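Acetate kinase (Entamoeba histolytica, PDB 4H0O) is a pyrophosphate-dependent acetate kinase of the ASKHA superfamily that interconverts acetyl phosphate and phosphate with acetate and pyrophosphate. Local coordinates at residues 102-107 with 116-121; 95-100 with 392-397; 156-161 with 186-191; 138-143 with 147-152. All coordinates share one frame; numbering follows the deposited sequence.

Contact 1 of 4, residues 102-107 with 116-121; sequences GSYFKK and LKELKE
The carboxylate of Glu-118 lies flat against the ring of Tyr-104, the two planes only 10° apart. The CH2 next to that carboxylate, Glu-118 CG, sits almost on the ring normal, 3.5 Å from the Tyr-104 centroid, and makes a CH-pi contact. Glu-118 gets there by folding: its chain bends at chi2 (-69°), which lays CD and OE1 back over the Tyr-104 CG end of the ring. The two residues come from a loop that follows strand 93-98 and from helix 113-120; both belong to the connection leading through the sheet's edge strand 109-110 to helix 129-143 in this RNase H-like fold. Phe-105 is turned differently, its ring 76° from the carboxylate plane. Phe-105 CZ reaches Leu-119 CD2 at 3.6 Å, the side chains crossing at about a right angle, while Phe-105 CE2 touches Glu-118 CB at 3.8 Å. Within the loop, Tyr-104 CD2 stands over the face of the Phe-105 ring. Leu-119 also packs on Phe-134, which continues the apolar layer into the next helix.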
loop_
_atom_site.group_PDB
_atom_site.type_symbol
_atom_site.label_atom_id
_atom_site.label_comp_id
_atom_site.label_asym_id
_atom_site.label_seq_id
_atom_site.Cartn_x
_atom_site.Cartn_y
_atom_site.Cartn_z
ATOM N N GLY B 102 1.905 -16.274 15.862
ATOM C CA GLY B 102 3.241 -15.707 15.913
ATOM C C GLY B 102 4.270 -16.440 15.071
ATOM O O GLY B 102 3.938 -17.044 14.046
ATOM N N SER B 103 5.522 -16.392 15.514
ATOM C CA SER B 103 6.639 -16.955 14.758
ATOM C C SER B 103 6.691 -18.483 14.787
ATOM O O SER B 103 7.102 -19.108 13.810
ATOM C CB SER B 103 7.963 -16.374 15.264
ATOM O OG SER B 103 8.109 -16.584 16.657
ATOM N N TYR B 104 6.275 -19.084 15.900
ATOM C CA TYR B 104 6.400 -20.532 16.079
ATOM C C TYR B 104 5.507 -21.353 15.148
ATOM O O TYR B 104 5.953 -22.342 14.566
ATOM C CB TYR B 104 6.140 -20.930 17.540
ATOM C CG TYR B 104 6.204 -22.423 17.791
ATOM C CD1 TYR B 104 7.422 -23.065 17.978
ATOM C CD2 TYR B 104 5.045 -23.191 17.844
ATOM C CE1 TYR B 104 7.485 -24.428 18.207
ATOM C CE2 TYR B 104 5.100 -24.554 18.070
ATOM C CZ TYR B 104 6.321 -25.165 18.252
ATOM O OH TYR B 104 6.377 -26.520 18.478
ATOM N N PHE B 105 4.249 -20.950 15.015
ATOM C CA PHE B 105 3.285 -21.751 14.267
ATOM C C PHE B 105 3.312 -21.507 12.752
ATOM O O PHE B 105 2.678 -20.576 12.245
ATOM C CB PHE B 105 1.874 -21.555 14.834
ATOM C CG PHE B 105 1.681 -22.141 16.211
ATOM C CD1 PHE B 105 1.336 -23.476 16.368
ATOM C CD2 PHE B 105 1.829 -21.356 17.346
ATOM C CE1 PHE B 105 1.151 -24.020 17.630
ATOM C CE2 PHE B 105 1.644 -21.894 18.610
ATOM C CZ PHE B 105 1.305 -23.226 18.751
ATOM N N LYS B 106 4.055 -22.355 12.044
ATOM C CA LYS B 106 4.066 -22.361 10.584
ATOM C C LYS B 106 2.999 -23.328 10.088
ATOM O O LYS B 106 2.617 -23.315 8.916
ATOM C CB LYS B 106 5.447 -22.771 10.052
ATOM C CG LYS B 106 6.547 -21.735 10.276
ATOM C CD LYS B 106 7.735 -22.344 11.009
ATOM C CE LYS B 106 8.761 -21.280 11.388
ATOM N NZ LYS B 106 9.271 -21.470 12.781
ATOM N N LYS B 107 2.527 -24.176 10.997
ATOM C CA LYS B 107 1.456 -25.115 10.695
ATOM C C LYS B 107 0.426 -25.126 11.817
ATOM O O LYS B 107 0.763 -24.902 12.983
ATOM C CB LYS B 107 2.020 -26.528 10.500
ATOM C CG LYS B 107 2.763 -26.735 9.188
ATOM C CD LYS B 107 3.407 -28.120 9.100
ATOM C CE LYS B 107 4.507 -28.299 10.141
ATOM N NZ LYS B 107 5.362 -29.493 9.861
ATOM N N LEU B 116 0.529 -26.180 23.700
ATOM C CA LEU B 116 -0.111 -25.376 24.740
ATOM C C LEU B 116 0.834 -24.312 25.301
ATOM O O LEU B 116 0.433 -23.168 25.530
ATOM C CB LEU B 116 -0.631 -26.270 25.870
ATOM C CG LEU B 116 -1.949 -27.002 25.617
ATOM C CD1 LEU B 116 -2.199 -28.064 26.680
ATOM C CD2 LEU B 116 -3.107 -26.012 25.570
ATOM N N LYS B 117 2.088 -24.696 25.513
ATOM C CA LYS B 117 3.110 -23.776 26.002
ATOM C C LYS B 117 3.374 -22.654 24.995
ATOM O O LYS B 117 3.526 -21.490 25.373
ATOM C CB LYS B 117 4.402 -24.547 26.295
ATOM C CG LYS B 117 5.623 -23.679 26.557
ATOM C CD LYS B 117 6.899 -24.436 26.210
ATOM C CE LYS B 117 6.813 -25.025 24.804
ATOM N NZ LYS B 117 8.032 -25.790 24.410
ATOM N N GLU B 118 3.413 -23.007 23.713
ATOM C CA GLU B 118 3.672 -22.033 22.657
ATOM C C GLU B 118 2.468 -21.127 22.396
ATOM O O GLU B 118 2.632 -19.949 22.082
ATOM C CB GLU B 118 4.112 -22.732 21.366
ATOM C CG GLU B 118 5.488 -23.391 21.437
ATOM C CD GLU B 118 6.626 -22.386 21.529
ATOM O OE1 GLU B 118 6.405 -21.192 21.234
ATOM O OE2 GLU B 118 7.749 -22.794 21.894
ATOM N N LEU B 119 1.265 -21.680 22.527
ATOM C CA LEU B 119 0.039 -20.894 22.400
ATOM C C LEU B 119 -0.042 -19.832 23.497
ATOM O O LEU B 119 -0.493 -18.706 23.263
ATOM C CB LEU B 119 -1.196 -21.799 22.454
ATOM C CG LEU B 119 -1.478 -22.693 21.243
ATOM C CD1 LEU B 119 -2.609 -23.674 21.535
ATOM C CD2 LEU B 119 -1.813 -21.849 20.022
ATOM N N LYS B 120 0.405 -20.202 24.693
ATOM C CA LYS B 120 0.405 -19.313 25.851
ATOM C C LYS B 120 1.247 -18.060 25.616
ATOM O O LYS B 120 0.893 -16.970 26.067
ATOM C CB LYS B 120 0.916 -20.068 27.080
ATOM C CG LYS B 120 0.965 -19.255 28.363
ATOM C CD LYS B 120 -0.429 -18.919 28.869
ATOM C CE LYS B 120 -0.379 -18.355 30.286
ATOM N NZ LYS B 120 0.512 -17.163 30.402
ATOM N N GLU B 121 2.357 -18.218 24.900
ATOM C CA GLU B 121 3.263 -17.102 24.642
ATOM C C GLU B 121 2.720 -16.156 23.569
ATOM O O GLU B 121 3.229 -15.046 23.391
ATOM C CB GLU B 121 4.650 -17.620 24.244
ATOM C CG GLU B 121 5.251 -18.618 25.232
ATOM C CD GLU B 121 5.423 -18.042 26.630
ATOM O OE1 GLU B 121 5.992 -16.937 26.761
ATOM O OE2 GLU B 121 4.986 -18.699 27.600
#

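Contact 2 of 4, residues 95-100 with 392-397; sequences GHRFVH and LVILQK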
loop_
_atom_site.group_PDB
_atom_site.type_symbol
_atom_site.label_atom_id
_atom_site.label_comp_id
_atom_site.label_asym_id
_atom_site.label_seq_id
_atom_site.Cartn_x
_atom_site.Cartn_y
_atom_site.Cartn_z
ATOM N N GLY B 95 -12.074 -29.340 17.532
ATOM C CA GLY B 95 -11.363 -28.345 16.751
ATOM C C GLY B 95 -11.450 -26.974 17.393
ATOM O O GLY B 95 -12.503 -26.587 17.904
ATOM N N HIS B 96 -10.340 -26.242 17.372
ATOM C CA HIS B 96 -10.294 -24.899 17.939
ATOM C C HIS B 96 -9.698 -23.915 16.938
ATOM O O HIS B 96 -8.991 -24.311 16.012
ATOM C CB HIS B 96 -9.460 -24.888 19.218
ATOM C CG HIS B 96 -9.969 -25.800 20.283
ATOM N ND1 HIS B 96 -10.868 -25.397 21.247
ATOM C CD2 HIS B 96 -9.688 -27.101 20.558
ATOM C CE1 HIS B 96 -11.128 -26.405 22.060
ATOM N NE2 HIS B 96 -10.422 -27.449 21.661
ATOM N N ARG B 97 -9.970 -22.631 17.137
ATOM C CA ARG B 97 -9.475 -21.606 16.228
ATOM C C ARG B 97 -8.648 -20.564 16.979
ATOM O O ARG B 97 -9.134 -19.941 17.924
ATOM C CB ARG B 97 -10.652 -20.938 15.516
ATOM C CG ARG B 97 -10.266 -19.866 14.516
ATOM C CD ARG B 97 -11.484 -19.380 13.743
ATOM N NE ARG B 97 -11.117 -18.469 12.663
ATOM C CZ ARG B 97 -11.113 -17.145 12.769
ATOM N NH1 ARG B 97 -11.460 -16.569 13.913
ATOM N NH2 ARG B 97 -10.763 -16.396 11.732
ATOM N N PHE B 98 -7.400 -20.385 16.554
ATOM C CA PHE B 98 -6.491 -19.427 17.180
ATOM C C PHE B 98 -6.093 -18.382 16.141
ATOM O O PHE B 98 -5.566 -18.724 15.077
ATOM C CB PHE B 98 -5.249 -20.158 17.684
ATOM C CG PHE B 98 -4.601 -19.529 18.884
ATOM C CD1 PHE B 98 -5.167 -19.654 20.144
ATOM C CD2 PHE B 98 -3.395 -18.854 18.757
ATOM C CE1 PHE B 98 -4.557 -19.091 21.255
ATOM C CE2 PHE B 98 -2.778 -18.291 19.858
ATOM C CZ PHE B 98 -3.360 -18.408 21.110
ATOM N N VAL B 99 -6.345 -17.114 16.451
ATOM C CA VAL B 99 -6.150 -16.031 15.490
ATOM C C VAL B 99 -4.687 -15.806 15.103
ATOM O O VAL B 99 -4.350 -15.777 13.919
ATOM C CB VAL B 99 -6.756 -14.706 16.004
ATOM C CG1 VAL B 99 -6.281 -13.542 15.162
ATOM C CG2 VAL B 99 -8.271 -14.773 15.987
ATOM N N HIS B 100 -3.819 -15.655 16.099
ATOM C CA HIS B 100 -2.441 -15.245 15.844
ATOM C C HIS B 100 -1.435 -16.171 16.527
ATOM O O HIS B 100 -1.292 -16.146 17.753
ATOM C CB HIS B 100 -2.242 -13.802 16.321
ATOM C CG HIS B 100 -1.029 -13.133 15.771
ATOM N ND1 HIS B 100 0.015 -13.828 15.173
ATOM C CD2 HIS B 100 -0.671 -11.830 15.716
ATOM C CE1 HIS B 100 0.939 -12.984 14.786
ATOM N NE2 HIS B 100 0.553 -11.754 15.103
ATOM N N LEU B 392 -16.908 -25.176 8.708
ATOM C CA LEU B 392 -16.343 -26.093 7.722
ATOM C C LEU B 392 -14.846 -25.843 7.560
ATOM O O LEU B 392 -14.074 -26.777 7.339
ATOM C CB LEU B 392 -17.051 -25.945 6.374
ATOM C CG LEU B 392 -18.561 -26.189 6.360
ATOM C CD1 LEU B 392 -19.122 -26.068 4.950
ATOM C CD2 LEU B 392 -18.891 -27.549 6.947
ATOM N N VAL B 393 -14.447 -24.578 7.683
ATOM C CA VAL B 393 -13.042 -24.185 7.574
ATOM C C VAL B 393 -12.183 -24.836 8.661
ATOM O O VAL B 393 -11.101 -25.356 8.380
ATOM C CB VAL B 393 -12.886 -22.651 7.627
ATOM C CG1 VAL B 393 -11.436 -22.265 7.820
ATOM C CG2 VAL B 393 -13.430 -22.018 6.358
ATOM N N ILE B 394 -12.672 -24.807 9.897
ATOM C CA ILE B 394 -11.971 -25.443 11.012
ATOM C C ILE B 394 -12.067 -26.963 10.901
ATOM O O ILE B 394 -11.110 -27.680 11.210
ATOM C CB ILE B 394 -12.533 -24.983 12.373
ATOM C CG1 ILE B 394 -12.450 -23.460 12.495
ATOM C CG2 ILE B 394 -11.789 -25.650 13.523
ATOM C CD1 ILE B 394 -13.119 -22.911 13.738
ATOM N N LEU B 395 -13.226 -27.448 10.458
ATOM C CA LEU B 395 -13.439 -28.877 10.259
ATOM C C LEU B 395 -12.492 -29.426 9.195
ATOM O O LEU B 395 -11.931 -30.513 9.351
ATOM C CB LEU B 395 -14.890 -29.153 9.860
ATOM C CG LEU B 395 -15.249 -30.633 9.689
ATOM C CD1 LEU B 395 -15.083 -31.371 11.007
ATOM C CD2 LEU B 395 -16.661 -30.807 9.149
ATOM N N GLN B 396 -12.310 -28.665 8.119
ATOM C CA GLN B 396 -11.443 -29.080 7.019
ATOM C C GLN B 396 -9.994 -29.240 7.472
ATOM O O GLN B 396 -9.288 -30.149 7.026
ATOM C CB GLN B 396 -11.529 -28.078 5.866
ATOM C CG GLN B 396 -10.657 -28.434 4.669
ATOM C CD GLN B 396 -11.082 -29.728 3.999
ATOM O OE1 GLN B 396 -12.269 -29.955 3.756
ATOM N NE2 GLN B 396 -10.113 -30.586 3.702
ATOM N N LYS B 397 -9.558 -28.354 8.363
ATOM C CA LYS B 397 -8.213 -28.418 8.919
ATOM C C LYS B 397 -8.053 -29.718 9.706
ATOM O O LYS B 397 -6.964 -30.298 9.760
ATOM C CB LYS B 397 -7.947 -27.206 9.820
ATOM C CG LYS B 397 -6.476 -26.796 9.904
ATOM C CD LYS B 397 -5.944 -26.419 8.519
ATOM C CE LYS B 397 -4.437 -26.613 8.405
ATOM N NZ LYS B 397 -3.982 -27.825 9.141
#
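Ile-394 meets the strand with both of its branches. Its CD1 touches Arg-97 CB at 3.6 Å and Arg-97 CD at 3.9 Å, lying against the aliphatic base of the arginine, whose chain runs extended from CG to NE and crosses the isoleucine at about a right angle. The other branch, CG2, rests on backbone: Ile-394 CG2 is 4.1 Å from Gly-95 C and 4.0 Å from His-96 O. Because Gly-95 carries no side chain, the helix can come down on the strand here, and the CA atoms of Gly-95 and Ile-394 are 6.5 Å apart. Helix 390-402 thus packs on one face of the mixed sheet of the RNase H-like fold; the axes of the short segments pass 8.3 Å apart at 111°, and His-96 starts off away from this helix and packs on Ile-137 and Ser-140 of helix 129-143. Further out, Ile-394 also leans on Ile-18 of the neighbouring strand 16-21, while backbone bonds from Gly-95 to Leu-17 and Phe-19 fix that strand beside its own. The guanidinium end of Arg-97, a predicted substrate-binding residue, makes a long, weak ion pair with Asp-154, the predicted proton donor/acceptor.

Contact 3 of 4, residues 156-161 with 186-191; sequences AFHSTI and LSYEYV
Glu-189 approaches Phe-157 from above the ring and runs back along it in the opposite direction. Its CB lies over the face, 4.1 Å from the Phe-157 centroid and 27° off the normal, as a CH-pi contact. With chi1 at 52°, CG stands between the backbone N and the carbonyl carbon, and the chain then extends past the ring so that Glu-189 CD comes 3.9 Å from Phe-157 CB. At the tip, Glu-189 OE2 is 3.4 Å from the same Phe-157 CB and accepts from a water, a leg doubtfully short; this water accepts from Phe-157 N at 3.0 Å. Beside the glutamate, Tyr-188 CB touches Phe-157 CE2 at 3.7 Å, and Tyr-188 CD2 lies at the edge of the His-158 imidazole, whose two nitrogens bond to Ser-226 and Phe-183. The loop follows strand 148-153 of one sheet and packs on strand 225-229 of the other, joining the two halves of the ASKHA fold close to predicted active-site residues Asp-154 and His-184.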
loop_
_atom_site.group_PDB
_atom_site.type_symbol
_atom_site.label_atom_id
_atom_site.label_comp_id
_atom_site.label_asym_id
_atom_site.label_seq_id
_atom_site.Cartn_x
_atom_site.Cartn_y
_atom_site.Cartn_z
ATOM N N ALA B 156 -0.857 -19.452 9.987
ATOM C CA ALA B 156 0.041 -20.513 9.520
ATOM C C ALA B 156 0.176 -20.635 7.997
ATOM O O ALA B 156 1.266 -20.909 7.495
ATOM C CB ALA B 156 -0.363 -21.853 10.124
ATOM N N PHE B 157 -0.926 -20.444 7.270
ATOM C CA PHE B 157 -0.930 -20.589 5.810
ATOM C C PHE B 157 0.095 -19.679 5.143
ATOM O O PHE B 157 0.604 -19.987 4.068
ATOM C CB PHE B 157 -2.330 -20.315 5.237
ATOM C CG PHE B 157 -2.422 -20.447 3.731
ATOM C CD1 PHE B 157 -2.133 -21.651 3.101
ATOM C CD2 PHE B 157 -2.830 -19.372 2.950
ATOM C CE1 PHE B 157 -2.230 -21.774 1.717
ATOM C CE2 PHE B 157 -2.931 -19.489 1.566
ATOM C CZ PHE B 157 -2.631 -20.692 0.950
ATOM N N HIS B 158 0.400 -18.563 5.795
ATOM C CA HIS B 158 1.298 -17.565 5.230
ATOM C C HIS B 158 2.763 -17.785 5.610
ATOM O O HIS B 158 3.597 -16.898 5.415
ATOM C CB HIS B 158 0.850 -16.163 5.648
ATOM C CG HIS B 158 -0.551 -15.833 5.242
ATOM N ND1 HIS B 158 -0.963 -15.815 3.927
ATOM C CD2 HIS B 158 -1.640 -15.494 5.980
ATOM C CE1 HIS B 158 -2.242 -15.486 3.870
ATOM N NE2 HIS B 158 -2.674 -15.285 5.100
ATOM N N SER B 159 3.077 -18.965 6.140
ATOM C CA SER B 159 4.454 -19.288 6.509
ATOM C C SER B 159 5.345 -19.461 5.275
ATOM O O SER B 159 6.570 -19.397 5.370
ATOM C CB SER B 159 4.504 -20.551 7.374
ATOM O OG SER B 159 4.417 -21.720 6.576
ATOM N N THR B 160 4.724 -19.673 4.117
ATOM C CA THR B 160 5.465 -19.874 2.872
ATOM C C THR B 160 5.892 -18.563 2.217
ATOM O O THR B 160 6.627 -18.571 1.228
ATOM C CB THR B 160 4.662 -20.704 1.854
ATOM O OG1 THR B 160 3.373 -20.108 1.653
ATOM C CG2 THR B 160 4.492 -22.131 2.351
ATOM N N ILE B 161 5.420 -17.443 2.758
ATOM C CA ILE B 161 5.819 -16.132 2.248
ATOM C C ILE B 161 7.308 -15.903 2.531
ATOM O O ILE B 161 7.759 -16.050 3.668
ATOM C CB ILE B 161 4.979 -14.993 2.872
ATOM C CG1 ILE B 161 3.494 -15.173 2.547
ATOM C CG2 ILE B 161 5.436 -13.650 2.361
ATOM C CD1 ILE B 161 2.609 -14.025 3.039
ATOM N N LEU B 186 -6.787 -19.493 7.274
ATOM C CA LEU B 186 -7.645 -20.673 7.267
ATOM C C LEU B 186 -8.708 -20.589 6.172
ATOM O O LEU B 186 -9.015 -21.582 5.511
ATOM C CB LEU B 186 -8.297 -20.849 8.640
ATOM C CG LEU B 186 -7.339 -21.155 9.793
ATOM C CD1 LEU B 186 -8.053 -21.081 11.138
ATOM C CD2 LEU B 186 -6.712 -22.523 9.599
ATOM N N SER B 187 -9.264 -19.396 5.987
ATOM C CA SER B 187 -10.222 -19.142 4.917
ATOM C C SER B 187 -9.588 -19.395 3.543
ATOM O O SER B 187 -10.179 -20.055 2.682
ATOM C CB SER B 187 -10.731 -17.700 5.022
ATOM O OG SER B 187 -11.554 -17.349 3.927
ATOM N N TYR B 188 -8.376 -18.884 3.354
ATOM C CA TYR B 188 -7.653 -19.049 2.095
ATOM C C TYR B 188 -7.360 -20.512 1.759
ATOM O O TYR B 188 -7.647 -20.960 0.648
ATOM C CB TYR B 188 -6.356 -18.229 2.111
ATOM C CG TYR B 188 -6.583 -16.738 2.005
ATOM C CD1 TYR B 188 -7.449 -16.221 1.054
ATOM C CD2 TYR B 188 -5.939 -15.851 2.858
ATOM C CE1 TYR B 188 -7.666 -14.867 0.947
ATOM C CE2 TYR B 188 -6.150 -14.489 2.756
ATOM C CZ TYR B 188 -7.019 -14.007 1.798
ATOM O OH TYR B 188 -7.252 -12.657 1.681
ATOM N N GLU B 189 -6.790 -21.259 2.703
ATOM C CA GLU B 189 -6.446 -22.653 2.420
ATOM C C GLU B 189 -7.681 -23.542 2.300
ATOM O O GLU B 189 -7.638 -24.590 1.653
ATOM C CB GLU B 189 -5.423 -23.221 3.417
ATOM C CG GLU B 189 -5.764 -23.056 4.883
ATOM C CD GLU B 189 -4.600 -23.442 5.786
ATOM O OE1 GLU B 189 -3.967 -24.490 5.527
ATOM O OE2 GLU B 189 -4.316 -22.695 6.750
ATOM N N TYR B 190 -8.789 -23.114 2.898
ATOM C CA TYR B 190 -10.050 -23.821 2.708
ATOM C C TYR B 190 -10.564 -23.617 1.287
ATOM O O TYR B 190 -10.987 -24.569 0.628
ATOM C CB TYR B 190 -11.110 -23.354 3.704
ATOM C CG TYR B 190 -12.461 -23.998 3.463
ATOM C CD1 TYR B 190 -12.740 -25.268 3.949
ATOM C CD2 TYR B 190 -13.455 -23.339 2.747
ATOM C CE1 TYR B 190 -13.970 -25.865 3.732
ATOM C CE2 TYR B 190 -14.687 -23.931 2.521
ATOM C CZ TYR B 190 -14.937 -25.194 3.018
ATOM O OH TYR B 190 -16.158 -25.788 2.804
ATOM N N VAL B 191 -10.544 -22.367 0.830
ATOM C CA VAL B 191 -11.008 -22.029 -0.511
ATOM C C VAL B 191 -10.147 -22.705 -1.576
ATOM O O VAL B 191 -10.669 -23.317 -2.508
ATOM C CB VAL B 191 -11.034 -20.503 -0.732
ATOM C CG1 VAL B 191 -11.226 -20.178 -2.203
ATOM C CG2 VAL B 191 -12.140 -19.866 0.098
HETATM O O HOH W 1 -3.741 -20.704 8.192
#

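Contact 4 of 4, residues 138-143 with 147-152; sequences EISMKE and TRQYVA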
loop_
_atom_site.group_PDB
_atom_site.type_symbol
_atom_site.label_atom_id
_atom_site.label_comp_id
_atom_site.label_asym_id
_atom_site.label_seq_id
_atom_site.Cartn_x
_atom_site.Cartn_y
_atom_site.Cartn_z
ATOM N N GLU B 138 -7.944 -24.878 27.059
ATOM C CA GLU B 138 -7.508 -25.448 28.335
ATOM C C GLU B 138 -8.604 -26.245 29.046
ATOM O O GLU B 138 -8.359 -27.352 29.528
ATOM C CB GLU B 138 -6.951 -24.361 29.261
ATOM C CG GLU B 138 -5.428 -24.269 29.264
ATOM C CD GLU B 138 -4.887 -23.402 30.389
ATOM O OE1 GLU B 138 -5.649 -22.564 30.919
ATOM O OE2 GLU B 138 -3.699 -23.561 30.745
ATOM N N ILE B 139 -9.810 -25.690 29.110
ATOM C CA ILE B 139 -10.916 -26.387 29.759
ATOM C C ILE B 139 -11.367 -27.598 28.932
ATOM O O ILE B 139 -11.849 -28.592 29.479
ATOM C CB ILE B 139 -12.106 -25.430 30.054
ATOM C CG1 ILE B 139 -12.664 -25.686 31.454
ATOM C CG2 ILE B 139 -13.203 -25.550 29.006
ATOM C CD1 ILE B 139 -11.664 -25.423 32.554
ATOM N N SER B 140 -11.179 -27.520 27.617
ATOM C CA SER B 140 -11.615 -28.578 26.712
ATOM C C SER B 140 -10.702 -29.797 26.830
ATOM O O SER B 140 -11.162 -30.939 26.782
ATOM C CB SER B 140 -11.638 -28.060 25.273
ATOM O OG SER B 140 -12.553 -28.783 24.474
ATOM N N MET B 141 -9.407 -29.543 26.990
ATOM C CA MET B 141 -8.435 -30.611 27.195
ATOM C C MET B 141 -8.685 -31.331 28.514
ATOM O O MET B 141 -8.389 -32.516 28.644
ATOM C CB MET B 141 -7.008 -30.056 27.185
ATOM C CG MET B 141 -6.561 -29.476 25.852
ATOM S SD MET B 141 -6.472 -30.687 24.514
ATOM C CE MET B 141 -4.992 -31.587 24.973
ATOM N N LYS B 142 -9.230 -30.613 29.490
ATOM C CA LYS B 142 -9.439 -31.173 30.822
ATOM C C LYS B 142 -10.702 -32.028 30.907
ATOM O O LYS B 142 -10.692 -33.102 31.510
ATOM C CB LYS B 142 -9.494 -30.060 31.870
ATOM C CG LYS B 142 -9.541 -30.580 33.297
ATOM C CD LYS B 142 -9.934 -29.498 34.289
ATOM C CE LYS B 142 -10.036 -30.068 35.698
ATOM N NZ LYS B 142 -10.604 -29.085 36.661
ATOM N N GLU B 143 -11.785 -31.546 30.305
ATOM C CA GLU B 143 -13.062 -32.252 30.344
ATOM C C GLU B 143 -13.097 -33.418 29.361
ATOM O O GLU B 143 -13.845 -34.376 29.556
ATOM C CB GLU B 143 -14.220 -31.289 30.070
ATOM C CG GLU B 143 -14.372 -30.194 31.115
ATOM C CD GLU B 143 -14.673 -30.744 32.496
ATOM O OE1 GLU B 143 -15.555 -31.621 32.612
ATOM O OE2 GLU B 143 -14.026 -30.300 33.468
ATOM N N THR B 147 -9.429 -37.333 24.347
ATOM C CA THR B 147 -9.934 -36.962 23.030
ATOM C C THR B 147 -8.922 -36.115 22.270
ATOM O O THR B 147 -8.453 -35.093 22.775
ATOM C CB THR B 147 -11.260 -36.194 23.146
ATOM O OG1 THR B 147 -12.226 -37.018 23.808
ATOM C CG2 THR B 147 -11.787 -35.815 21.773
ATOM N N ARG B 148 -8.583 -36.552 21.059
ATOM C CA ARG B 148 -7.648 -35.821 20.211
ATOM C C ARG B 148 -8.206 -34.433 19.896
ATOM O O ARG B 148 -9.373 -34.294 19.517
ATOM C CB ARG B 148 -7.398 -36.594 18.915
ATOM C CG ARG B 148 -7.038 -38.060 19.124
ATOM C CD ARG B 148 -5.657 -38.212 19.740
ATOM N NE ARG B 148 -4.596 -38.013 18.756
ATOM C CZ ARG B 148 -3.492 -37.306 18.975
ATOM N NH1 ARG B 148 -3.299 -36.718 20.149
ATOM N NH2 ARG B 148 -2.580 -37.184 18.018
ATOM N N GLN B 149 -7.381 -33.407 20.076
ATOM C CA GLN B 149 -7.806 -32.037 19.807
ATOM C C GLN B 149 -6.762 -31.305 18.972
ATOM O O GLN B 149 -5.565 -31.601 19.058
ATOM C CB GLN B 149 -8.094 -31.287 21.117
ATOM C CG GLN B 149 -9.056 -32.029 22.044
ATOM C CD GLN B 149 -9.654 -31.151 23.128
ATOM O OE1 GLN B 149 -9.808 -29.940 22.956
ATOM N NE2 GLN B 149 -10.004 -31.766 24.255
ATOM N N TYR B 150 -7.224 -30.362 18.155
ATOM C CA TYR B 150 -6.338 -29.615 17.269
ATOM C C TYR B 150 -6.672 -28.132 17.264
ATOM O O TYR B 150 -7.822 -27.737 17.489
ATOM C CB TYR B 150 -6.401 -30.165 15.841
ATOM C CG TYR B 150 -7.733 -29.981 15.138
ATOM C CD1 TYR B 150 -8.760 -30.899 15.305
ATOM C CD2 TYR B 150 -7.949 -28.908 14.283
ATOM C CE1 TYR B 150 -9.969 -30.746 14.656
ATOM C CE2 TYR B 150 -9.157 -28.745 13.632
ATOM C CZ TYR B 150 -10.161 -29.667 13.822
ATOM O OH TYR B 150 -11.360 -29.508 13.171
ATOM N N VAL B 151 -5.659 -27.313 17.010
ATOM C CA VAL B 151 -5.862 -25.878 16.909
ATOM C C VAL B 151 -5.552 -25.399 15.491
ATOM O O VAL B 151 -4.450 -25.598 14.977
ATOM C CB VAL B 151 -5.033 -25.109 17.968
ATOM C CG1 VAL B 151 -3.568 -25.512 17.918
ATOM C CG2 VAL B 151 -5.193 -23.617 17.793
ATOM N N ALA B 152 -6.548 -24.802 14.846
ATOM C CA ALA B 152 -6.361 -24.240 13.514
ATOM C C ALA B 152 -5.826 -22.814 13.644
ATOM O O ALA B 152 -6.511 -21.945 14.184
ATOM C CB ALA B 152 -7.665 -24.251 12.753
#
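The side-chain amide of Gln-149 is the flat group here, and the sulfur of Met-141 lies on one of its faces: Met-141 SD sits nearly straight above Gln-149 CD, 3.5 Å away. At the amide's edge, and in its plane, is Ser-140 O. These contacts join the last turns of helix 129-143 to strand 148-153; the helix leads into this strand, which lies parallel to strand 93-98 in the RNase H-like sheet. Gln-149 CG lies anti to its own carbonyl carbon (chi1 -52°) and the chain extends beyond it, which carries the amide across to the helix. There Gln-149 NE2 donates to Ser-140 O at 2.9 Å with an N-H...O angle of 157°, although the donor stands well above the carbonyl plane of the serine. The same nitrogen makes a weak bond to Leu-144 O, just past the helix. The amide oxygen, Gln-149 OE1, accepts from His-96 NE2 of the adjacent strand. It is also the acceptor of a weak bond from the serine hydroxyl, Ser-140 OG to Gln-149 OE1 at 3.3 Å, which arrives from the side of the amide plane opposite the methionine sulfur.

Contacts 2 and 4 share the central sheet: strands 93-98 and 148-153 are neighbours in it, joined by His-96 O to Ala-152 N at 2.8 Å, and the helix of contact 2 is tied to the strand of contact 4 by Ile-394 O to Tyr-150 OH at 2.7 Å. Contact 1, about 15 Å from each of them between centres, meets contact 2 where Leu-119 O packs on Phe-98 CZ at 3.6 Å. Contact 3 lies about 12 Å from contact 2, with Val-393 CG1 against Leu-186 O. Contacts 2 and 3 both lie near the predicted catalytic Asp-154: the side chains of Arg-97 and Glu-189 lie about 4 and 7 Å from it, that of Phe-105 in contact 1 about 10 Å.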